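Local coordinates for minor capsid protein (Cafeteriavirus-dependent mavirus, PDB 6G42), which forms the pentons of the virophage capsid, a single jelly-roll protein that assembles as a pentamer, probably to close the icosahedral vertices, at the interface of chains A and B. Sequence-based numbering; all coordinates share one arbitrary frame. Chains: chain A/B, Minor capsid protein.

The interface of chains A and B. Residues chain A 217-218, 226-231; chain B 37-39.
This part of the subunit contact in the pentamer of single jelly-roll penton proteins joins the end of strand 33-37 of chain B, with the loop after it, to two pieces of chain A, the end of strand 216-217 and the loop leading into strand 231-232. Backbone pairing comes first: A:Ser228 and B:Arg38 form a parallel beta bridge, but its bonds are weak, A:Ser228 N to B:Phe37 O at 3.2 Å and 125° at the hydrogen, and B:Ser39 N to A:Ser228 O at 3.5 Å.

The stronger hydrogen bonds come from the guanidinium of B:Arg38. Its chain bends at chi3, and the two terminal nitrogens reach separate backbone carbonyls: B:Arg38 NH1 donates to A:Leu218 O at 2.9 Å (146° at the hydrogen) and B:Arg38 NH2 to A:Asn230 O at 3.0 Å (152°). Both oxygens lie near the guanidinium plane, while each nitrogen stands above the plane of the carbonyl it meets. The flat group is also sandwiched, with A:Ser228 O over the centre of one face and A:Leu217 CB over the other. The A:Leu217 side chain crosses the arginine obliquely, its methyls CD1 and CD2 lying against B:Arg38 NE.

Within chain A, the A:Ser228 hydroxyl, anti to its backbone N, donates from OG to A:Leu218 O at 2.9 Å, so this carbonyl accepts from both the serine hydroxyl and the arginine. The same OG accepts from A:Asn230 N, a second-shell tie that would hold the two carbonyls in position for the arginine.

Apolar packing gathers on B:Phe37, whose CG is anti to its backbone N. A:Ile227 crosses the ring obliquely, CG1 over the rim of one face and A:Ile227 CB 3.7 Å from B:Phe37 CD2; A:Thr226 CG2 meets the edge in plane, 3.8 Å from B:Phe37 CD2. In a separate van der Waals contact, the B:Ser39 hydroxyl OG lies 3.6 Å from A:Asp229 CB.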
# COMPACT_ATOMS: atom_id res chain seq x y z
N LEU A 217 -15.57 5.39 -29.42
CA LEU A 217 -16.92 5.92 -29.65
C LEU A 217 -17.28 6.94 -28.56
O LEU A 217 -17.12 6.65 -27.37
CB LEU A 217 -17.95 4.79 -29.69
CG LEU A 217 -17.70 3.64 -30.67
CD1 LEU A 217 -18.75 2.56 -30.50
CD2 LEU A 217 -17.68 4.12 -32.12
N LEU A 218 -17.76 8.11 -28.98
CA LEU A 218 -18.08 9.24 -28.09
C LEU A 218 -19.56 9.64 -28.13
O LEU A 218 -20.26 9.33 -29.10
CB LEU A 218 -17.21 10.45 -28.47
CG LEU A 218 -15.74 10.44 -28.04
CD1 LEU A 218 -14.97 11.55 -28.75
CD2 LEU A 218 -15.61 10.58 -26.53
N THR A 226 -29.83 12.81 -28.48
CA THR A 226 -28.98 11.77 -27.88
C THR A 226 -28.24 10.91 -28.93
O THR A 226 -27.25 10.26 -28.60
CB THR A 226 -29.77 10.87 -26.91
OG1 THR A 226 -28.86 10.16 -26.05
CG2 THR A 226 -30.65 9.85 -27.63
N ILE A 227 -28.74 10.89 -30.17
CA ILE A 227 -28.08 10.18 -31.27
C ILE A 227 -26.70 10.79 -31.56
O ILE A 227 -26.52 12.00 -31.44
CB ILE A 227 -28.96 10.14 -32.56
CG1 ILE A 227 -28.40 9.13 -33.57
CG2 ILE A 227 -29.12 11.53 -33.18
CD1 ILE A 227 -29.32 8.84 -34.74
N SER A 228 -25.74 9.94 -31.92
CA SER A 228 -24.34 10.35 -32.10
C SER A 228 -23.59 9.40 -33.03
O SER A 228 -23.73 8.18 -32.92
CB SER A 228 -23.64 10.37 -30.74
OG SER A 228 -22.24 10.54 -30.86
N ASP A 229 -22.80 9.97 -33.94
CA ASP A 229 -21.74 9.22 -34.65
C ASP A 229 -20.36 9.83 -34.36
O ASP A 229 -19.41 9.62 -35.13
CB ASP A 229 -22.04 9.14 -36.16
CG ASP A 229 -21.80 10.45 -36.89
OD1 ASP A 229 -22.09 11.53 -36.33
OD2 ASP A 229 -21.31 10.40 -38.05
N ASN A 230 -20.25 10.56 -33.25
CA ASN A 230 -19.01 11.21 -32.84
C ASN A 230 -17.96 10.15 -32.46
O ASN A 230 -18.30 9.09 -31.93
CB ASN A 230 -19.27 12.15 -31.65
CG ASN A 230 -18.10 13.09 -31.34
OD1 ASN A 230 -17.14 13.22 -32.11
ND2 ASN A 230 -18.18 13.75 -30.20
N THR A 231 -16.71 10.46 -32.76
CA THR A 231 -15.58 9.58 -32.46
C THR A 231 -14.34 10.43 -32.12
O THR A 231 -14.33 11.65 -32.33
CB THR A 231 -15.26 8.62 -33.63
OG1 THR A 231 -15.15 9.36 -34.85
CG2 THR A 231 -16.35 7.55 -33.79
N PHE B 37 -27.13 5.81 -27.97
CA PHE B 37 -27.87 5.72 -29.23
C PHE B 37 -26.94 6.16 -30.35
O PHE B 37 -26.42 7.28 -30.32
CB PHE B 37 -29.14 6.60 -29.15
CG PHE B 37 -30.04 6.54 -30.38
CD1 PHE B 37 -30.07 5.44 -31.24
CD2 PHE B 37 -30.89 7.61 -30.65
CE1 PHE B 37 -30.92 5.42 -32.34
CE2 PHE B 37 -31.74 7.60 -31.75
CZ PHE B 37 -31.75 6.50 -32.60
N ARG B 38 -26.70 5.27 -31.31
CA ARG B 38 -25.72 5.50 -32.38
C ARG B 38 -26.31 5.28 -33.76
O ARG B 38 -27.21 4.46 -33.94
CB ARG B 38 -24.50 4.61 -32.17
CG ARG B 38 -23.77 4.89 -30.86
CD ARG B 38 -22.34 4.37 -30.88
NE ARG B 38 -21.49 5.09 -31.83
CZ ARG B 38 -20.99 6.32 -31.65
NH1 ARG B 38 -21.23 7.01 -30.53
NH2 ARG B 38 -20.22 6.86 -32.60
N SER B 39 -25.78 6.01 -34.74
CA SER B 39 -26.30 6.03 -36.11
C SER B 39 -26.25 4.68 -36.83
O SER B 39 -27.15 4.35 -37.59
CB SER B 39 -25.55 7.07 -36.95
OG SER B 39 -25.56 8.34 -36.30